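Local coordinates for YfkN protein (Bacillus subtilis subsp. subtilis, PDB 3GVE) that is of unknown function but belongs to the calcineurin-like phosphoesterase family and carries a two-metal site, occupied here by manganese and magnesium ions, at residues 15-20 and 38-43; 59-64 and 94-99; 81-84 and 90-93. All coordinates share one frame; numbering follows the deposited sequence. Where two conformers were deposited one is given.

How the interactions relate
Interactions 1 and 2 lie side by side, their centres about 9 Å apart; strands 9-17 and 57-61 are parallel neighbours in one sheet, with helix 40-53 between them in the chain. They touch directly: T17 OG1 is 2.7 Å from D61 OD1, a probable hydrogen bond, and L40 packs on M96. Segments 15-20 and 59-64 also reach the manganese ion, through D19 and D64, and share two of its waters. Interaction 3 lies farther out, about 14 Å from interaction 2 and about 20 Å from interaction 1 between centres. Both its segments lie between residues 59-64 and 94-99 of interaction 2, and helix 91-98 serves interactions 2 and 3. The metal-bearing core thus connects to a peripheral helix pair.

Interaction 1: residues 15-20 and 38-43; sequences LATTDI and FGLART. With MN (manganese (II) ion), chain C.
G39 O, at the start of the helix whose T43 packs against T17, takes two backbone amides: R42 N at 2.9 Å and T43 N at 3.1 Å. G39 occupies the N-cap position, so this oxygen anchors the first turn of helix 40-53. Across the contact the evidence is purely apolar. T17 CG2 approaches T43 CG2 to 4.2 Å and L40 CD1 to 4.4 Å; the two threonine side chains cross obliquely. T17 holds its methyl anti to the carbonyl carbon (chi1 50°), a rotamer that turns CG2 to T43 and L40, and its OG1 hydrogen-bonds to D61 OD1 and Y101 OH. T43 OG1 has both G284 O, its stronger partner, and G39 O within hydrogen-bonding reach. Strand 9-17, helix 40-53 and strand 57-61 form a beta-alpha-beta crossover, with the two strands parallel and adjacent in the sheet. As in other calcineurin-like phosphoesterases, the first strand runs into an Asp-x-His metal motif, here D19 and H21. D19 OD1 binds the manganese ion at 2.2 Å, while T18 OG1 donates to D19 OD2 over 2.9 Å, from 38° above the carboxylate plane. H249 N also bonds to OD2.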
# COMPACT_ATOMS: atom_id res chain seq x y z
N LEU A 15 21.86 -13.78 2.22
CA LEU A 15 20.61 -13.51 1.49
C LEU A 15 19.63 -12.81 2.42
O LEU A 15 19.56 -13.17 3.58
CB LEU A 15 20.01 -14.82 1.01
CG LEU A 15 20.97 -15.77 0.26
CD1 LEU A 15 20.19 -17.01 -0.17
CD2 LEU A 15 21.61 -15.09 -0.95
N ALA A 16 18.89 -11.83 1.91
CA ALA A 16 18.05 -10.99 2.78
C ALA A 16 16.70 -10.63 2.20
O ALA A 16 16.60 -10.24 1.02
CB ALA A 16 18.79 -9.69 3.12
N THR A 17 15.67 -10.73 3.04
CA THR A 17 14.34 -10.18 2.67
C THR A 17 14.04 -8.99 3.54
O THR A 17 14.66 -8.81 4.66
CB THR A 17 13.26 -11.26 2.81
OG1 THR A 17 13.35 -11.87 4.13
CG2 THR A 17 13.42 -12.32 1.76
N THR A 18 13.19 -8.11 3.07
CA THR A 18 12.74 -6.98 3.87
C THR A 18 11.34 -6.56 3.48
O THR A 18 10.94 -6.71 2.34
CB THR A 18 13.71 -5.75 3.76
OG1 THR A 18 13.46 -4.83 4.84
CG2 THR A 18 13.55 -5.03 2.41
N ASP A 19 10.61 -6.00 4.43
CA ASP A 19 9.31 -5.40 4.16
C ASP A 19 8.37 -6.36 3.40
O ASP A 19 7.63 -5.97 2.52
CB ASP A 19 9.47 -4.04 3.46
CG ASP A 19 10.13 -3.00 4.35
OD1 ASP A 19 9.39 -2.29 5.07
OD2 ASP A 19 11.38 -2.92 4.34
N ILE A 20 8.32 -7.63 3.82
CA ILE A 20 7.49 -8.68 3.19
C ILE A 20 6.02 -8.37 3.44
O ILE A 20 5.18 -8.65 2.58
CB ILE A 20 7.92 -10.08 3.74
CG1 ILE A 20 9.25 -10.48 3.19
CG2 ILE A 20 6.88 -11.11 3.38
CD1 ILE A 20 9.38 -10.69 1.86
N PHE A 38 4.62 -10.37 -6.64
CA PHE A 38 5.22 -10.34 -5.30
C PHE A 38 4.95 -11.62 -4.53
O PHE A 38 4.28 -12.51 -5.02
CB PHE A 38 4.71 -9.12 -4.52
CG PHE A 38 3.21 -9.10 -4.25
CD1 PHE A 38 2.67 -9.84 -3.23
CD2 PHE A 38 2.36 -8.30 -4.99
CE1 PHE A 38 1.33 -9.82 -2.96
CE2 PHE A 38 1.02 -8.28 -4.72
CZ PHE A 38 0.49 -9.06 -3.71
N GLY A 39 5.47 -11.70 -3.31
CA GLY A 39 5.18 -12.79 -2.40
C GLY A 39 6.36 -13.68 -2.09
O GLY A 39 7.11 -14.02 -2.97
N LEU A 40 6.51 -14.04 -0.82
CA LEU A 40 7.61 -14.87 -0.36
C LEU A 40 7.65 -16.23 -1.07
O LEU A 40 8.69 -16.78 -1.26
CB LEU A 40 7.56 -15.03 1.16
CG LEU A 40 8.75 -15.73 1.84
CD1 LEU A 40 10.09 -15.11 1.42
CD2 LEU A 40 8.56 -15.70 3.35
N ALA A 41 6.49 -16.74 -1.47
CA ALA A 41 6.45 -17.98 -2.24
C ALA A 41 7.29 -17.88 -3.53
O ALA A 41 7.84 -18.87 -3.95
CB ALA A 41 5.01 -18.37 -2.55
N ARG A 42 7.38 -16.69 -4.12
CA ARG A 42 8.24 -16.47 -5.27
C ARG A 42 9.68 -16.13 -4.87
O ARG A 42 10.60 -16.65 -5.42
CB ARG A 42 7.65 -15.39 -6.20
CG ARG A 42 6.47 -15.95 -6.98
CD ARG A 42 5.74 -14.91 -7.82
NE ARG A 42 4.73 -15.56 -8.65
CZ ARG A 42 4.93 -15.98 -9.89
NH1 ARG A 42 6.09 -15.79 -10.51
NH2 ARG A 42 3.94 -16.57 -10.54
N THR A 43 9.85 -15.28 -3.86
CA THR A 43 11.20 -14.92 -3.43
C THR A 43 12.00 -16.14 -3.00
O THR A 43 13.20 -16.20 -3.21
CB THR A 43 11.17 -13.91 -2.26
OG1 THR A 43 10.00 -13.11 -2.34
CG2 THR A 43 12.43 -13.01 -2.26
MN MN C . 7.44 -1.39 5.26
O HOH W 1 8.33 0.55 5.79
O HOH W 2 5.65 -0.09 5.64

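Interaction 2: residues 59-64 and 94-99; sequences LVDNGD and SVMNAL. With MN (manganese (II) ion), chain C; MG (magnesium ion), chain D.
M96, present as selenomethionine, brings its terminal CE onto the D61 side chain, 3.7 Å from D61 CB and equally near, at 3.8 Å, to D61 CG and OD1. By these three contacts a single methyl covers the base of the carboxylate; the two side chains cross at about a right angle. This joins strand 57-61 of the calcineurin-like phosphoesterase core to helix 91-98, which packs beside helix 40-53. M96 reaches the strand by a folded route: bends at chi2 (-49°) and chi3 (-88°) turn the methyl toward D61, while L40 lies against the selenium. The second touch is at the other end of the strand segment, where L59 CD2 sits 3.5 Å from the backbone oxygen L99 O and 4.4 Å from L99 CB.

One shell out, polar bonds fix D61. Its OD2 accepts from G63 N at 3.0 Å, an Asx turn, with the donor well above the carboxylate plane; its OD1 is taken by T17 of the adjacent strand. The methyl of M96 therefore rests on a carboxylate whose two oxygens are both engaged, and the Asx turn shapes the backbone as the strand ends. G63, which closes the turn, and D64 after it form the Gly-Asp motif of the family, and D64 supplies the metal ligand. D64 shares the manganese with D19, H21 and H251, and the magnesium with N108, H216 and H249. Water 1 bridges the metals as well, beside D64 OD2, which lies 2.3 Å from the manganese and 2.4 Å from the magnesium.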
# COMPACT_ATOMS: atom_id res chain seq x y z
N LEU A 59 20.72 -16.62 5.71
CA LEU A 59 19.45 -16.06 5.28
C LEU A 59 18.84 -15.24 6.43
O LEU A 59 18.64 -15.73 7.52
CB LEU A 59 18.51 -17.18 4.83
CG LEU A 59 17.06 -16.78 4.53
CD1 LEU A 59 16.98 -15.82 3.34
CD2 LEU A 59 16.24 -18.04 4.26
N VAL A 60 18.57 -13.98 6.16
CA VAL A 60 18.07 -13.05 7.18
C VAL A 60 16.87 -12.26 6.69
O VAL A 60 16.73 -12.00 5.52
CB VAL A 60 19.19 -12.07 7.65
CG1 VAL A 60 20.39 -12.87 8.19
CG2 VAL A 60 19.63 -11.15 6.53
N ASP A 61 16.02 -11.90 7.63
CA ASP A 61 14.91 -10.99 7.34
C ASP A 61 15.09 -9.67 8.06
O ASP A 61 15.56 -9.65 9.18
CB ASP A 61 13.57 -11.59 7.75
CG ASP A 61 12.41 -10.72 7.34
OD1 ASP A 61 12.12 -10.63 6.14
OD2 ASP A 61 11.84 -10.07 8.21
N ASN A 62 14.69 -8.59 7.40
CA ASN A 62 14.90 -7.25 7.93
C ASN A 62 13.70 -6.53 8.55
O ASN A 62 13.77 -5.34 8.78
CB ASN A 62 15.53 -6.37 6.85
CG ASN A 62 16.42 -5.27 7.43
OD1 ASN A 62 17.16 -5.49 8.38
ND2 ASN A 62 16.35 -4.07 6.83
N GLY A 63 12.62 -7.27 8.83
CA GLY A 63 11.47 -6.69 9.51
C GLY A 63 10.38 -6.14 8.60
O GLY A 63 10.47 -6.23 7.39
N ASP A 64 9.34 -5.57 9.21
CA ASP A 64 8.05 -5.28 8.54
C ASP A 64 7.56 -6.56 7.84
O ASP A 64 7.28 -6.60 6.65
CB ASP A 64 8.15 -4.08 7.57
CG ASP A 64 7.85 -2.76 8.24
OD1 ASP A 64 7.80 -2.73 9.48
OD2 ASP A 64 7.69 -1.76 7.49
N SER A 94 6.15 -19.72 11.10
CA SER A 94 6.28 -21.12 10.59
C SER A 94 6.89 -21.18 9.22
O SER A 94 7.68 -22.08 8.94
CB SER A 94 4.94 -21.82 10.56
OG SER A 94 4.33 -21.83 11.84
N VAL A 95 6.53 -20.23 8.35
CA VAL A 95 7.15 -20.19 7.01
C VAL A 95 8.66 -19.90 7.10
O VAL A 95 9.49 -20.52 6.46
CB VAL A 95 6.47 -19.14 6.09
CG1 VAL A 95 7.18 -18.99 4.80
CG2 VAL A 95 4.99 -19.58 5.82
N MSE A 96 9.01 -18.92 7.92
CA MSE A 96 10.41 -18.52 8.12
C MSE A 96 11.26 -19.68 8.70
O MSE A 96 12.39 -19.87 8.34
CB MSE A 96 10.53 -17.28 9.03
CG MSE A 96 9.61 -16.11 8.67
SE MSE A 96 9.61 -15.55 6.80
CE MSE A 96 11.10 -14.26 6.85
N ASN A 97 10.64 -20.47 9.57
CA ASN A 97 11.25 -21.62 10.21
C ASN A 97 11.49 -22.68 9.11
O ASN A 97 12.54 -23.29 9.02
CB ASN A 97 10.36 -22.20 11.31
CG ASN A 97 10.43 -21.38 12.61
OD1 ASN A 97 11.30 -20.52 12.79
ND2 ASN A 97 9.53 -21.68 13.51
N ALA A 98 10.48 -22.87 8.27
CA ALA A 98 10.55 -23.86 7.20
C ALA A 98 11.63 -23.52 6.17
O ALA A 98 12.25 -24.39 5.61
CB ALA A 98 9.20 -24.04 6.53
N LEU A 99 11.83 -22.23 5.93
CA LEU A 99 12.87 -21.74 5.01
C LEU A 99 14.25 -21.64 5.69
O LEU A 99 15.23 -21.26 5.07
CB LEU A 99 12.49 -20.37 4.45
CG LEU A 99 11.30 -20.33 3.48
CD1 LEU A 99 10.96 -18.91 3.07
CD2 LEU A 99 11.62 -21.17 2.24
MN MN C . 7.44 -1.39 5.26
MG MG D . 9.13 0.10 8.06
O HOH W 1 8.33 0.55 5.79
O HOH W 2 5.65 -0.09 5.64

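Interaction 3: residues 81-84 and 90-93; sequences DDII and HPII
The apolar part of this contact is carried by one side chain, I83, whose delta methyl reaches the start of the next helix at H90. I83 CD1 comes to 3.8 Å from H90 CA and 4.0 Å from H90 CD2, and it is 4.2 Å from P91 CD. The methyl meets the imidazole ring obliquely, and the two side chains also run obliquely to each other. An extended chi2 (169°) carries CD1 away from the helix backbone: I83 CG1 also lies alongside H90, 4.1 Å from H90 N, and CD1 reaches farther, to the ring and to P91. The backbones are closest at the same pair, with 5.9 Å between I83 CA and H90 CA.

The polar part lies within segment 90-93. H90 is the N-cap of helix 91-98, and its ND1 accepts from I92 N over 3.1 Å at an N-H...N angle of 151°. The donor lies only 8° out of the ring plane, as expected for a nitrogen accepting in plane, and this is consistent with a ring that carries no proton on ND1. The capping bond also limits rotation of the imidazole and probably helps keep the ring carbon CD2 against I83.

Neighbouring helices surround the contact. T121 of helix 115-123 touches both I83 and H90, F117 of the same helix also meets I83, and P91 rests on I328 and T331 of helix 322-340. I92 leans on A22 and L65, each next in sequence to a manganese ligand. The whole is a helix-loop-helix connection, helix 70-85 to helix 91-98, with a histidine side-chain N-cap opening the second helix.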
# COMPACT_ATOMS: atom_id res chain seq x y z
N ASP A 81 -4.27 -15.42 21.34
CA ASP A 81 -4.03 -16.02 22.65
C ASP A 81 -2.99 -17.12 22.61
O ASP A 81 -2.08 -17.12 23.42
CB ASP A 81 -5.34 -16.51 23.26
CG ASP A 81 -6.27 -15.39 23.62
OD1 ASP A 81 -5.78 -14.30 23.95
OD2 ASP A 81 -7.49 -15.59 23.57
N ASP A 82 -3.10 -18.01 21.64
CA ASP A 82 -2.14 -19.11 21.51
C ASP A 82 -0.75 -18.68 21.03
O ASP A 82 0.24 -19.29 21.38
CB ASP A 82 -2.68 -20.22 20.64
CG ASP A 82 -3.87 -20.92 21.26
OD1 ASP A 82 -3.96 -20.92 22.49
OD2 ASP A 82 -4.70 -21.41 20.50
N ILE A 83 -0.69 -17.61 20.24
CA ILE A 83 0.60 -17.07 19.82
C ILE A 83 1.28 -16.43 21.04
O ILE A 83 2.45 -16.63 21.28
CB ILE A 83 0.44 -16.11 18.63
CG1 ILE A 83 0.09 -16.91 17.36
CG2 ILE A 83 1.71 -15.29 18.42
CD1 ILE A 83 -0.35 -16.05 16.13
N ILE A 84 0.51 -15.71 21.83
CA ILE A 84 1.05 -15.04 23.02
C ILE A 84 1.65 -16.02 24.04
O ILE A 84 2.72 -15.78 24.57
CB ILE A 84 -0.01 -14.13 23.65
CG1 ILE A 84 -0.13 -12.84 22.84
CG2 ILE A 84 0.31 -13.83 25.10
CD1 ILE A 84 -1.23 -11.93 23.29
N HIS A 90 3.24 -18.40 15.26
CA HIS A 90 2.66 -17.48 14.28
C HIS A 90 2.86 -18.11 12.89
O HIS A 90 3.96 -18.49 12.56
CB HIS A 90 3.37 -16.13 14.36
CG HIS A 90 2.68 -15.03 13.61
ND1 HIS A 90 2.41 -15.12 12.26
CD2 HIS A 90 2.19 -13.84 14.02
CE1 HIS A 90 1.79 -14.02 11.87
NE2 HIS A 90 1.65 -13.23 12.92
N PRO A 91 1.81 -18.21 12.09
CA PRO A 91 1.92 -18.86 10.77
C PRO A 91 3.00 -18.25 9.87
O PRO A 91 3.63 -18.97 9.12
CB PRO A 91 0.53 -18.67 10.17
CG PRO A 91 -0.35 -18.68 11.34
CD PRO A 91 0.40 -17.91 12.40
N ILE A 92 3.23 -16.94 9.95
CA ILE A 92 4.31 -16.34 9.17
C ILE A 92 5.68 -16.85 9.66
O ILE A 92 6.55 -17.19 8.87
CB ILE A 92 4.23 -14.81 9.21
CG1 ILE A 92 3.01 -14.36 8.39
CG2 ILE A 92 5.52 -14.19 8.69
CD1 ILE A 92 2.72 -12.88 8.50
N ILE A 93 5.84 -16.91 10.97
CA ILE A 93 7.04 -17.47 11.57
C ILE A 93 7.24 -18.95 11.19
O ILE A 93 8.35 -19.37 10.95
CB ILE A 93 7.07 -17.25 13.10
CG1 ILE A 93 7.07 -15.74 13.43
CG2 ILE A 93 8.27 -17.97 13.75
CD1 ILE A 93 8.28 -14.96 12.86